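Local coordinates for protein ribonucleoside-diphosphate reductase subunit beta (PDB 2RCC) that probably serves as the di-iron small subunit of a class I ribonucleotide reductase, which makes deoxyribonucleotides from ribonucleotides for DNA synthesis, at residues A[53-58]-A[122-127]; A[61-66]-A[207-212]; A[76-81]-A[195-200]; A[110-115]-A[225-230]. One frame throughout, in Å; residues are numbered along the deposited sequence. Where two conformers were deposited one is given.

Contact 1: A[53-58]-A[122-127]; sequences WTPFEI and HNQSYS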
loop_
_atom_site.group_PDB
_atom_site.type_symbol
_atom_site.label_atom_id
_atom_site.label_comp_id
_atom_site.label_asym_id
_atom_site.label_seq_id
_atom_site.Cartn_x
_atom_site.Cartn_y
_atom_site.Cartn_z
ATOM N N TRP A 53 5.775 -3.228 12.154
ATOM C CA TRP A 53 6.144 -4.490 12.793
ATOM C C TRP A 53 6.019 -5.598 11.753
ATOM O O TRP A 53 5.330 -5.434 10.757
ATOM C CB TRP A 53 5.242 -4.808 14.029
ATOM C CG TRP A 53 3.819 -5.052 13.682
ATOM C CD1 TRP A 53 2.860 -4.102 13.529
ATOM C CD2 TRP A 53 3.185 -6.308 13.365
ATOM N NE1 TRP A 53 1.686 -4.675 13.139
ATOM C CE2 TRP A 53 1.848 -6.024 13.036
ATOM C CE3 TRP A 53 3.614 -7.642 13.340
ATOM C CZ2 TRP A 53 0.941 -7.005 12.712
ATOM C CZ3 TRP A 53 2.682 -8.634 13.013
ATOM C CH2 TRP A 53 1.382 -8.297 12.675
ATOM N N THR A 54 6.719 -6.703 11.958
ATOM C CA THR A 54 6.533 -7.870 11.110
ATOM C C THR A 54 6.512 -9.080 12.022
ATOM O O THR A 54 7.059 -9.050 13.113
ATOM C CB THR A 54 7.631 -8.090 9.989
ATOM O OG1 THR A 54 8.796 -8.686 10.547
ATOM C CG2 THR A 54 7.933 -6.786 9.249
ATOM N N PRO A 55 5.887 -10.158 11.579
ATOM C CA PRO A 55 5.901 -11.344 12.461
ATOM C C PRO A 55 7.274 -11.968 12.706
ATOM O O PRO A 55 7.441 -12.680 13.672
ATOM C CB PRO A 55 4.970 -12.312 11.735
ATOM C CG PRO A 55 5.002 -11.873 10.327
ATOM C CD PRO A 55 5.122 -10.395 10.346
ATOM N N PHE A 56 8.270 -11.638 11.885
ATOM C CA PHE A 56 9.590 -12.194 12.019
ATOM C C PHE A 56 10.356 -11.712 13.245
ATOM O O PHE A 56 11.360 -12.311 13.580
ATOM C CB PHE A 56 10.410 -11.970 10.722
ATOM C CG PHE A 56 9.759 -12.578 9.509
ATOM C CD1 PHE A 56 9.787 -13.943 9.306
ATOM C CD2 PHE A 56 9.050 -11.791 8.606
ATOM C CE1 PHE A 56 9.154 -14.528 8.193
ATOM C CE2 PHE A 56 8.423 -12.364 7.499
ATOM C CZ PHE A 56 8.483 -13.744 7.295
ATOM N N GLU A 57 9.896 -10.654 13.897
ATOM C CA GLU A 57 10.490 -10.157 15.115
ATOM C C GLU A 57 9.931 -10.917 16.353
ATOM O O GLU A 57 10.433 -10.727 17.447
ATOM C CB GLU A 57 10.221 -8.628 15.235
ATOM C CG GLU A 57 8.812 -8.201 15.757
ATOM C CD GLU A 57 8.457 -6.703 15.526
ATOM O OE1 GLU A 57 8.638 -6.155 14.394
ATOM O OE2 GLU A 57 7.955 -6.085 16.495
ATOM N N ILE A 58 8.921 -11.779 16.165
ATOM C CA ILE A 58 8.259 -12.507 17.264
ATOM C C ILE A 58 8.648 -13.991 17.267
ATOM O O ILE A 58 8.406 -14.719 16.297
ATOM C CB ILE A 58 6.746 -12.311 17.163
ATOM C CG1 ILE A 58 6.430 -10.836 17.470
ATOM C CG2 ILE A 58 6.011 -13.246 18.134
ATOM C CD1 ILE A 58 5.044 -10.449 17.188
ATOM N N HIS A 122 -0.757 -8.836 8.032
ATOM C CA HIS A 122 -1.675 -9.500 8.977
ATOM C C HIS A 122 -1.949 -10.931 8.513
ATOM O O HIS A 122 -1.824 -11.867 9.293
ATOM C CB HIS A 122 -3.010 -8.758 9.170
ATOM C CG HIS A 122 -2.865 -7.362 9.715
ATOM N ND1 HIS A 122 -3.904 -6.457 9.750
ATOM C CD2 HIS A 122 -1.782 -6.712 10.205
ATOM C CE1 HIS A 122 -3.477 -5.320 10.273
ATOM N NE2 HIS A 122 -2.194 -5.454 10.575
ATOM N N ASN A 123 -2.286 -11.106 7.249
ATOM C CA ASN A 123 -2.554 -12.451 6.739
ATOM C C ASN A 123 -1.350 -13.400 6.849
ATOM O O ASN A 123 -1.493 -14.567 7.261
ATOM C CB ASN A 123 -3.081 -12.414 5.313
ATOM C CG ASN A 123 -3.557 -13.791 4.845
ATOM O OD1 ASN A 123 -4.558 -14.344 5.348
ATOM N ND2 ASN A 123 -2.825 -14.363 3.906
ATOM N N GLN A 124 -0.166 -12.905 6.528
ATOM C CA GLN A 124 1.052 -13.706 6.673
ATOM C C GLN A 124 1.379 -14.054 8.157
ATOM O O GLN A 124 1.955 -15.119 8.438
ATOM C CB GLN A 124 2.219 -13.012 5.954
ATOM C CG GLN A 124 3.558 -13.738 6.042
ATOM C CD GLN A 124 4.517 -13.111 7.012
ATOM O OE1 GLN A 124 4.594 -11.875 7.138
ATOM N NE2 GLN A 124 5.341 -13.946 7.630
ATOM N N SER A 125 1.047 -13.143 9.071
ATOM C CA SER A 125 1.241 -13.350 10.496
ATOM C C SER A 125 0.340 -14.480 11.005
ATOM O O SER A 125 0.732 -15.247 11.872
ATOM C CB SER A 125 0.976 -12.047 11.268
ATOM O OG SER A 125 1.812 -10.996 10.816
ATOM N N TYR A 126 -0.888 -14.582 10.475
ATOM C CA TYR A 126 -1.767 -15.677 10.886
ATOM C C TYR A 126 -1.172 -17.036 10.442
ATOM O O TYR A 126 -1.138 -17.991 11.222
ATOM C CB TYR A 126 -3.185 -15.544 10.348
ATOM C CG TYR A 126 -3.947 -14.346 10.850
ATOM C CD1 TYR A 126 -4.057 -14.069 12.196
ATOM C CD2 TYR A 126 -4.581 -13.487 9.958
ATOM C CE1 TYR A 126 -4.739 -12.916 12.644
ATOM C CE2 TYR A 126 -5.273 -12.377 10.385
ATOM C CZ TYR A 126 -5.368 -12.096 11.722
ATOM O OH TYR A 126 -6.079 -10.986 12.119
ATOM N N SER A 127 -0.707 -17.109 9.211
ATOM C CA SER A 127 -0.010 -18.301 8.716
ATOM C C SER A 127 1.211 -18.638 9.515
ATOM O O SER A 127 1.492 -19.790 9.739
ATOM C CB SER A 127 0.421 -18.141 7.252
ATOM O OG SER A 127 -0.738 -18.042 6.455
#
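In this ferritin-like helical fold, a loop with a short 3-10 turn lies against helix 106-133 at the stretch that carries a probable iron ligand. Trp53 is the residue to follow. From CB, its CG sits in the crowded position between backbone N and carbonyl carbon (chi1 65°), which swings the indole toward the helix. Along the five-membered ring, NE1 bonds to Asp219 OD2, the same oxygen that His122 NE2 uses. Farther out, CZ2 comes to 3.7 Å from His122 CD2; the two rings meet rim to rim, their planes only 14° apart. At the tip, CZ3 and CH2 both lie 3.3 Å from Ser125 OG, a hydroxyl already bonded to Val121 O one turn back. His122 is an iron ligand by similarity, so the Trp53-Asp219-His122 connection is consistent with the Trp-Asp-His chain thought to carry radical transfer in class I small subunits. An alanine at Trp53 would probably break that connection and uncover the rim of His122.

Pro55 faces the helix, and its CG is pressed 3.3 Å from Ser125 OG. The loop keeps its shape through an ST turn, with Phe56 N donating to Thr54 OG1, and through Thr54 N donating to Glu57 OE1. Gln124, its CG anti to the backbone N, bends at chi2 so that its amide lies nearly parallel to the Phe56 ring, the planes 15° apart. Its OE1 bonds to Tyr45 OH of the second subunit and rests 3.2 Å from Pro55 CG, while NE2 comes 3.2 Å from Phe56 CZ.

Contact 2: A[61-66]-A[207-212]; sequences SHDAKQ and VSTSTM
One carboxylate does nearly all the work where helix 61-66 crosses the start of helix 207-237 at 125°, the axes 8.9 Å apart. Asp63 turns both oxygens onto the first turn of its partner. OD1 takes Ser208 N on its syn lone pair at 3.1 Å. OD2 is gripped twice by one residue: Thr209 OG1 donates to its anti lone pair at 2.7 Å, and Thr209 N comes in at 2.9 Å from above the carboxylate plane. Three donors hold the group's rotation fixed, and N-H groups at a helix start would be expected to favour its charged form.

The other side is looser and wet. Water 2 bridges Gln66, Asp63 and Val207, donating to Gln66 OE1 (2.6 Å) and to Asp63 OD1 (2.8 Å) while accepting from Val207 N. Water 1 bridges Asp63 N and Ser208 OG, a hydroxyl that also bonds to Asn59 O.

Gln66 further ties the short helix to the link before helix 207-237, through Gln204 O and Met206 N. Thr209 also packs on Val129 of helix 106-133 and Phe197 of helix 191-202.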
loop_
_atom_site.group_PDB
_atom_site.type_symbol
_atom_site.label_atom_id
_atom_site.label_comp_id
_atom_site.label_asym_id
_atom_site.label_seq_id
_atom_site.Cartn_x
_atom_site.Cartn_y
_atom_site.Cartn_z
ATOM N N SER A 61 8.747 -20.047 19.879
ATOM C CA SER A 61 9.215 -21.258 20.563
ATOM C C SER A 61 8.491 -21.590 21.827
ATOM O O SER A 61 8.160 -22.753 22.030
ATOM C CB SER A 61 10.689 -21.132 20.930
ATOM O OG SER A 61 11.410 -20.725 19.799
ATOM N N HIS A 62 8.270 -20.578 22.677
ATOM C CA HIS A 62 7.614 -20.802 23.965
ATOM C C HIS A 62 6.148 -21.131 23.733
ATOM O O HIS A 62 5.639 -22.047 24.345
ATOM C CB HIS A 62 7.793 -19.633 24.944
ATOM C CG HIS A 62 7.381 -19.975 26.342
ATOM N ND1 HIS A 62 7.946 -21.021 27.045
ATOM C CD2 HIS A 62 6.456 -19.424 27.165
ATOM C CE1 HIS A 62 7.378 -21.103 28.237
ATOM N NE2 HIS A 62 6.484 -20.134 28.342
ATOM N N ASP A 63 5.479 -20.381 22.857
ATOM C CA ASP A 63 4.125 -20.721 22.472
ATOM C C ASP A 63 4.068 -22.184 21.990
ATOM O O ASP A 63 3.186 -22.921 22.395
ATOM C CB ASP A 63 3.585 -19.775 21.371
ATOM C CG ASP A 63 3.114 -18.431 21.898
ATOM O OD1 ASP A 63 3.729 -17.873 22.821
ATOM O OD2 ASP A 63 2.118 -17.893 21.350
ATOM N N ALA A 64 5.015 -22.587 21.134
ATOM C CA ALA A 64 5.102 -23.957 20.607
ATOM C C ALA A 64 5.192 -24.994 21.722
ATOM O O ALA A 64 4.490 -26.009 21.678
ATOM C CB ALA A 64 6.306 -24.085 19.628
ATOM N N LYS A 65 6.019 -24.717 22.733
ATOM C CA LYS A 65 6.154 -25.598 23.884
ATOM C C LYS A 65 4.907 -25.574 24.767
ATOM O O LYS A 65 4.544 -26.604 25.319
ATOM C CB LYS A 65 7.381 -25.227 24.728
ATOM C CG LYS A 65 8.714 -25.457 24.038
ATOM N N GLN A 66 4.265 -24.408 24.936
ATOM C CA GLN A 66 3.042 -24.323 25.768
ATOM C C GLN A 66 1.799 -24.924 25.140
ATOM O O GLN A 66 0.908 -25.352 25.879
ATOM C CB GLN A 66 2.677 -22.872 26.109
ATOM C CG GLN A 66 3.476 -22.246 27.226
ATOM C CD GLN A 66 2.991 -20.867 27.540
ATOM O OE1 GLN A 66 2.768 -20.068 26.630
ATOM N NE2 GLN A 66 2.821 -20.561 28.843
ATOM N N VAL A 207 1.439 -16.202 24.764
ATOM C CA VAL A 207 1.655 -14.768 24.871
ATOM C C VAL A 207 2.219 -14.141 23.576
ATOM O O VAL A 207 1.847 -13.012 23.216
ATOM C CB VAL A 207 2.573 -14.454 26.080
ATOM C CG1 VAL A 207 2.907 -12.958 26.132
ATOM C CG2 VAL A 207 1.912 -14.911 27.398
ATOM N N SER A 208 3.117 -14.845 22.887
ATOM C CA SER A 208 3.636 -14.352 21.595
ATOM C C SER A 208 2.537 -14.230 20.541
ATOM O O SER A 208 2.491 -13.257 19.793
ATOM C CB SER A 208 4.774 -15.215 21.097
ATOM O OG SER A 208 5.878 -15.044 21.945
ATOM N N THR A 209 1.633 -15.206 20.500
ATOM C CA THR A 209 0.469 -15.148 19.608
ATOM C C THR A 209 -0.406 -13.940 19.937
ATOM O O THR A 209 -0.776 -13.188 19.066
ATOM C CB THR A 209 -0.378 -16.423 19.724
ATOM O OG1 THR A 209 0.399 -17.566 19.350
ATOM C CG2 THR A 209 -1.664 -16.298 18.864
ATOM N N SER A 210 -0.717 -13.760 21.222
ATOM C CA SER A 210 -1.486 -12.630 21.705
ATOM C C SER A 210 -0.865 -11.247 21.375
ATOM O O SER A 210 -1.580 -10.276 21.081
ATOM C CB SER A 210 -1.655 -12.783 23.215
ATOM O OG SER A 210 -2.354 -11.690 23.725
ATOM N N THR A 211 0.454 -11.178 21.462
ATOM C CA THR A 211 1.221 -10.007 21.088
ATOM C C THR A 211 1.011 -9.647 19.610
ATOM O O THR A 211 0.728 -8.487 19.298
ATOM C CB THR A 211 2.731 -10.218 21.283
ATOM O OG1 THR A 211 3.035 -10.417 22.679
ATOM C CG2 THR A 211 3.493 -9.029 20.733
HETATM N N MSE A 212 1.048 -10.643 18.729
HETATM C CA MSE A 212 0.862 -10.384 17.294
HETATM C C MSE A 212 -0.584 -9.989 17.009
HETATM O O MSE A 212 -0.834 -9.071 16.231
HETATM C CB MSE A 212 1.286 -11.595 16.465
HETATM C CG MSE A 212 2.155 -11.226 15.185
HETATM SE SE MSE A 212 3.123 -12.772 14.861
HETATM C CE MSE A 212 1.510 -13.711 14.364
HETATM O O HOH W 1 6.812 -17.964 22.006
HETATM O O HOH W 2 3.815 -17.941 25.635
#

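Contact 3: A[76-81]-A[195-200]; sequences EAFKKI and AFFYNL
Three phenylalanine rings interlock between helices 72-87 and 191-202. Phe78 offers one face to the edge of Phe197, a T-shaped pair with planes at 87° and CE1 of Phe197 3.7 Å from CE2 of Phe78. At the rim of Phe78, near its plane, sits Leu200 CD1. Phe197 in turn carries CD2 of its neighbour Phe196 over one face, and Phe196 meets CE1 of Phe197 at its own edge. Over a face of Phe196 hangs the Ile81 methyl CD1, a CH-pi contact 4.1 Å from the ring centroid.

Different first torsions let consecutive residues do different jobs. Phe196 has CG anti to the backbone N (chi1 167°) and drives its ring at the backbone of the other helix, with CE1 3.6 Å from Ala77 CB and CZ 3.6 Å from Phe78 N. Phe197 has CG beside its N (chi1 -63°), and its CE2 lies 3.5 Å from Ile81 CG2. An alanine at Phe196 would probably loosen the seam, since Ile81 CD1 and Ala77 CB would both lose the ring they rest on.

Phe78 also meets Phe67 edge-to-face and touches Thr209 of helix 207-237. The rings fill a spacing of 11.0 Å between the axes. All six touching residues are buried, as befits the interior of a ferritin-like helical fold, close to the tyrosine of the active site by similarity: the side chains of Phe197 and Tyr126 are about 6 Å apart.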
loop_
_atom_site.group_PDB
_atom_site.type_symbol
_atom_site.label_atom_id
_atom_site.label_comp_id
_atom_site.label_asym_id
_atom_site.label_seq_id
_atom_site.Cartn_x
_atom_site.Cartn_y
_atom_site.Cartn_z
ATOM N N GLU A 76 -8.270 -26.942 20.251
ATOM C CA GLU A 76 -9.213 -26.960 19.132
ATOM C C GLU A 76 -9.753 -25.587 18.750
ATOM O O GLU A 76 -9.801 -25.265 17.563
ATOM C CB GLU A 76 -10.361 -27.960 19.381
ATOM C CG GLU A 76 -9.951 -29.420 19.310
ATOM C CD GLU A 76 -9.423 -29.826 17.929
ATOM O OE1 GLU A 76 -10.020 -29.395 16.905
ATOM O OE2 GLU A 76 -8.404 -30.567 17.882
ATOM N N ALA A 77 -10.151 -24.787 19.733
ATOM C CA ALA A 77 -10.633 -23.424 19.494
ATOM C C ALA A 77 -9.548 -22.582 18.850
ATOM O O ALA A 77 -9.814 -21.860 17.916
ATOM C CB ALA A 77 -11.129 -22.753 20.802
ATOM N N PHE A 78 -8.328 -22.694 19.362
ATOM C CA PHE A 78 -7.180 -21.973 18.833
ATOM C C PHE A 78 -6.960 -22.318 17.365
ATOM O O PHE A 78 -6.790 -21.428 16.550
ATOM C CB PHE A 78 -5.921 -22.350 19.640
ATOM C CG PHE A 78 -4.717 -21.463 19.397
ATOM C CD1 PHE A 78 -3.993 -21.510 18.196
ATOM C CD2 PHE A 78 -4.239 -20.638 20.408
ATOM C CE1 PHE A 78 -2.886 -20.716 18.017
ATOM C CE2 PHE A 78 -3.115 -19.840 20.202
ATOM C CZ PHE A 78 -2.453 -19.900 18.999
ATOM N N LYS A 79 -6.908 -23.612 17.044
ATOM C CA LYS A 79 -6.709 -24.075 15.649
ATOM C C LYS A 79 -7.778 -23.572 14.727
ATOM O O LYS A 79 -7.470 -23.103 13.611
ATOM C CB LYS A 79 -6.622 -25.616 15.585
ATOM C CG LYS A 79 -5.283 -26.142 16.106
ATOM C CD LYS A 79 -5.295 -27.586 16.608
ATOM C CE LYS A 79 -5.653 -28.595 15.552
ATOM N NZ LYS A 79 -5.498 -29.966 16.128
ATOM N N LYS A 80 -9.027 -23.655 15.197
ATOM C CA LYS A 80 -10.178 -23.198 14.420
ATOM C C LYS A 80 -10.129 -21.704 14.156
ATOM O O LYS A 80 -10.326 -21.284 13.020
ATOM C CB LYS A 80 -11.498 -23.547 15.092
ATOM C CG LYS A 80 -11.870 -24.986 15.015
ATOM C CD LYS A 80 -12.984 -25.322 15.967
ATOM C CE LYS A 80 -13.257 -26.824 15.993
ATOM N NZ LYS A 80 -13.864 -27.354 14.748
ATOM N N ILE A 81 -9.807 -20.919 15.176
ATOM C CA ILE A 81 -9.773 -19.462 15.049
ATOM C C ILE A 81 -8.556 -18.977 14.227
ATOM O O ILE A 81 -8.733 -18.217 13.257
ATOM C CB ILE A 81 -9.859 -18.762 16.423
ATOM C CG1 ILE A 81 -11.192 -19.085 17.126
ATOM C CG2 ILE A 81 -9.784 -17.248 16.263
ATOM C CD1 ILE A 81 -11.127 -18.797 18.635
ATOM N N ALA A 195 -10.334 -11.715 21.517
ATOM C CA ALA A 195 -10.494 -11.871 22.971
ATOM C C ALA A 195 -10.070 -13.246 23.471
ATOM O O ALA A 195 -9.514 -13.351 24.575
ATOM C CB ALA A 195 -11.948 -11.566 23.392
ATOM N N PHE A 196 -10.350 -14.292 22.687
ATOM C CA PHE A 196 -9.920 -15.670 23.001
ATOM C C PHE A 196 -8.390 -15.712 23.196
ATOM O O PHE A 196 -7.897 -16.278 24.154
ATOM C CB PHE A 196 -10.410 -16.681 21.941
ATOM C CG PHE A 196 -9.751 -18.039 22.041
ATOM C CD1 PHE A 196 -10.291 -19.024 22.839
ATOM C CD2 PHE A 196 -8.606 -18.335 21.330
ATOM C CE1 PHE A 196 -9.696 -20.265 22.924
ATOM C CE2 PHE A 196 -7.976 -19.574 21.452
ATOM C CZ PHE A 196 -8.526 -20.527 22.232
ATOM N N PHE A 197 -7.653 -15.092 22.277
ATOM C CA PHE A 197 -6.221 -15.060 22.365
ATOM C C PHE A 197 -5.756 -14.273 23.595
ATOM O O PHE A 197 -4.850 -14.719 24.314
ATOM C CB PHE A 197 -5.602 -14.539 21.062
ATOM C CG PHE A 197 -5.882 -15.422 19.887
ATOM C CD1 PHE A 197 -5.386 -16.707 19.845
ATOM C CD2 PHE A 197 -6.666 -14.992 18.850
ATOM C CE1 PHE A 197 -5.652 -17.530 18.774
ATOM C CE2 PHE A 197 -6.927 -15.818 17.777
ATOM C CZ PHE A 197 -6.423 -17.079 17.755
ATOM N N TYR A 198 -6.394 -13.128 23.856
ATOM C CA TYR A 198 -6.024 -12.326 25.033
ATOM C C TYR A 198 -6.366 -13.044 26.334
ATOM O O TYR A 198 -5.647 -12.873 27.328
ATOM C CB TYR A 198 -6.700 -10.945 25.017
ATOM C CG TYR A 198 -6.408 -10.081 23.802
ATOM C CD1 TYR A 198 -5.139 -10.026 23.224
ATOM C CD2 TYR A 198 -7.403 -9.264 23.266
ATOM C CE1 TYR A 198 -4.892 -9.210 22.116
ATOM C CE2 TYR A 198 -7.167 -8.461 22.184
ATOM C CZ TYR A 198 -5.914 -8.435 21.623
ATOM O OH TYR A 198 -5.715 -7.622 20.557
ATOM N N ASN A 199 -7.450 -13.837 26.331
ATOM C CA ASN A 199 -7.846 -14.618 27.518
ATOM C C ASN A 199 -6.757 -15.626 27.847
ATOM O O ASN A 199 -6.533 -15.931 29.011
ATOM C CB ASN A 199 -9.202 -15.323 27.291
ATOM C CG ASN A 199 -9.665 -16.160 28.500
ATOM O OD1 ASN A 199 -9.847 -15.642 29.593
ATOM N ND2 ASN A 199 -9.883 -17.446 28.278
ATOM N N LEU A 200 -6.096 -16.186 26.837
ATOM C CA LEU A 200 -4.970 -17.115 27.097
ATOM C C LEU A 200 -3.770 -16.401 27.703
ATOM O O LEU A 200 -3.204 -16.851 28.712
ATOM C CB LEU A 200 -4.537 -17.873 25.815
ATOM C CG LEU A 200 -5.530 -18.890 25.227
ATOM C CD1 LEU A 200 -5.037 -19.482 23.920
ATOM C CD2 LEU A 200 -5.813 -20.026 26.227
#

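Contact 4: A[110-115]-A[225-230]; sequences ALMSVL and YLFTNI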
loop_
_atom_site.group_PDB
_atom_site.type_symbol
_atom_site.label_atom_id
_atom_site.label_comp_id
_atom_site.label_asym_id
_atom_site.label_seq_id
_atom_site.Cartn_x
_atom_site.Cartn_y
_atom_site.Cartn_z
ATOM N N ALA A 110 -3.223 7.042 -0.953
ATOM C CA ALA A 110 -1.960 6.546 -0.393
ATOM C C ALA A 110 -2.185 5.754 0.912
ATOM O O ALA A 110 -1.564 4.686 1.159
ATOM C CB ALA A 110 -0.997 7.706 -0.150
ATOM N N LEU A 111 -3.047 6.268 1.762
ATOM C CA LEU A 111 -3.339 5.577 3.029
ATOM C C LEU A 111 -4.003 4.218 2.768
ATOM O O LEU A 111 -3.757 3.264 3.480
ATOM C CB LEU A 111 -4.131 6.484 3.975
ATOM C CG LEU A 111 -3.444 7.705 4.595
ATOM C CD1 LEU A 111 -4.519 8.641 5.211
ATOM C CD2 LEU A 111 -2.364 7.234 5.601
HETATM N N MSE A 112 -4.797 4.119 1.720
HETATM C CA MSE A 112 -5.384 2.814 1.336
HETATM C C MSE A 112 -4.298 1.836 0.900
HETATM O O MSE A 112 -4.391 0.655 1.203
HETATM C CB MSE A 112 -6.467 2.967 0.277
HETATM C CG MSE A 112 -7.721 3.688 0.710
HETATM SE SE MSE A 112 -8.579 2.962 2.285
HETATM C CE MSE A 112 -9.125 1.192 1.620
ATOM N N SER A 113 -3.239 2.334 0.253
ATOM C CA SER A 113 -2.089 1.509 -0.089
ATOM C C SER A 113 -1.399 0.980 1.186
ATOM O O SER A 113 -1.073 -0.199 1.268
ATOM C CB SER A 113 -1.108 2.270 -1.001
ATOM O OG SER A 113 0.071 1.550 -1.209
ATOM N N VAL A 114 -1.184 1.855 2.164
ATOM C CA VAL A 114 -0.586 1.471 3.437
ATOM C C VAL A 114 -1.510 0.434 4.114
ATOM O O VAL A 114 -1.021 -0.580 4.556
ATOM C CB VAL A 114 -0.337 2.693 4.375
ATOM C CG1 VAL A 114 0.184 2.224 5.748
ATOM C CG2 VAL A 114 0.563 3.740 3.715
ATOM N N LEU A 115 -2.830 0.612 4.069
ATOM C CA LEU A 115 -3.772 -0.361 4.680
ATOM C C LEU A 115 -3.674 -1.737 4.036
ATOM O O LEU A 115 -3.710 -2.769 4.715
ATOM C CB LEU A 115 -5.282 0.061 4.593
ATOM C CG LEU A 115 -5.861 0.768 5.801
ATOM C CD1 LEU A 115 -5.156 2.088 6.041
ATOM C CD2 LEU A 115 -7.368 0.976 5.732
ATOM N N TYR A 225 -10.323 4.467 12.546
ATOM C CA TYR A 225 -10.221 5.912 12.639
ATOM C C TYR A 225 -10.299 6.530 11.218
ATOM O O TYR A 225 -11.062 7.472 11.009
ATOM C CB TYR A 225 -8.934 6.306 13.380
ATOM C CG TYR A 225 -8.592 7.763 13.395
ATOM C CD1 TYR A 225 -9.153 8.639 14.328
ATOM C CD2 TYR A 225 -7.674 8.278 12.488
ATOM C CE1 TYR A 225 -8.824 9.981 14.324
ATOM C CE2 TYR A 225 -7.365 9.596 12.478
ATOM C CZ TYR A 225 -7.927 10.439 13.390
ATOM O OH TYR A 225 -7.533 11.746 13.336
ATOM N N LEU A 226 -9.575 5.962 10.259
ATOM C CA LEU A 226 -9.615 6.440 8.878
ATOM C C LEU A 226 -11.036 6.336 8.297
ATOM O O LEU A 226 -11.583 7.308 7.743
ATOM C CB LEU A 226 -8.654 5.648 7.998
ATOM C CG LEU A 226 -8.625 5.987 6.496
ATOM C CD1 LEU A 226 -8.343 7.447 6.255
ATOM C CD2 LEU A 226 -7.654 5.080 5.779
ATOM N N PHE A 227 -11.607 5.148 8.389
ATOM C CA PHE A 227 -12.958 4.944 7.837
ATOM C C PHE A 227 -14.048 5.798 8.492
ATOM O O PHE A 227 -14.946 6.285 7.808
ATOM C CB PHE A 227 -13.347 3.465 7.885
ATOM C CG PHE A 227 -12.442 2.552 7.079
ATOM C CD1 PHE A 227 -12.178 2.816 5.742
ATOM C CD2 PHE A 227 -11.943 1.354 7.646
ATOM C CE1 PHE A 227 -11.376 1.949 4.998
ATOM C CE2 PHE A 227 -11.146 0.500 6.910
ATOM C CZ PHE A 227 -10.855 0.797 5.598
ATOM N N THR A 228 -14.009 5.960 9.808
ATOM C CA THR A 228 -15.002 6.795 10.490
ATOM C C THR A 228 -14.850 8.285 10.153
ATOM O O THR A 228 -15.844 9.027 10.048
ATOM C CB THR A 228 -15.068 6.513 12.025
ATOM O OG1 THR A 228 -13.840 6.845 12.649
ATOM C CG2 THR A 228 -15.364 5.075 12.294
ATOM N N ASN A 229 -13.614 8.732 9.957
ATOM C CA ASN A 229 -13.344 10.086 9.504
ATOM C C ASN A 229 -13.911 10.296 8.104
ATOM O O ASN A 229 -14.589 11.290 7.865
ATOM C CB ASN A 229 -11.845 10.413 9.495
ATOM C CG ASN A 229 -11.282 10.812 10.860
ATOM O OD1 ASN A 229 -11.976 10.903 11.836
ATOM N ND2 ASN A 229 -9.996 11.075 10.895
ATOM N N ILE A 230 -13.690 9.336 7.200
ATOM C CA ILE A 230 -14.240 9.427 5.826
ATOM C C ILE A 230 -15.749 9.484 5.871
ATOM O O ILE A 230 -16.359 10.285 5.136
ATOM C CB ILE A 230 -13.765 8.242 4.905
ATOM C CG1 ILE A 230 -12.286 8.367 4.634
ATOM C CG2 ILE A 230 -14.554 8.242 3.570
ATOM C CD1 ILE A 230 -11.673 7.070 4.105
#
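Helices 106-133 and 207-237, which by similarity supply iron ligands to the ferritin-like di-iron bundle, run roughly antiparallel here at 149°. Their axes are 12.2 Å apart, a wide spacing bridged entirely by long apolar side chains.

The aliphatic part centres on Leu226. Its CG stands anti to the backbone N, which sends the two methyls out between residues one turn apart on the other helix: CD1 lies 4.1 Å from Leu111 CD1, and CD2 is 3.9 Å from Leu115 CD1. CD2 also touches the selenium of Met112, modelled as selenomethionine.

The Met-aromatic part belongs to Met112 and Phe227. Met112 is bent at both chi2 and chi3, so the chain folds round to bring SE 4.0 Å from Phe227 CE1. The approach is oblique: SE is 5.2 Å from the ring centroid and 67° off its normal. Met112 also packs on helix 95-100.

Beyond the pair, Phe227 rests on Glu186 of helix 172-187, and the side chain of Leu115 comes about 4 Å from that of His223, both iron ligands by similarity. Elsewhere on segment 110-115, Ser113 OG bonds to Ser116 OG of the second subunit. The remaining contact joins methyl and ring tip to tip: Leu115, with an unusual chi1 of -96°, puts CD2 3.5 Å from Phe227 CZ.

Overall arrangement
Contacts 1, 3 and 4 are buried, whereas contact 2 lies partly open to solvent and is the one built on a charged group and waters. In contacts 3 and 4 the side chains that meet are all apolar, mainly aromatic in the first, mostly aliphatic in the second; they sit on opposite sides of the chain's centre, about 28 Å apart between centres. Contact 1 mixes apolar packing with polar groups bonded outside it. Helix 106-133 serves contacts 1 and 4, helix 207-237 contacts 2 and 4. Contact 2 touches both its neighbours: Met212 reaches contact 1, Thr209 the rings of contact 3. The second subunit reaches only contacts 1 and 4.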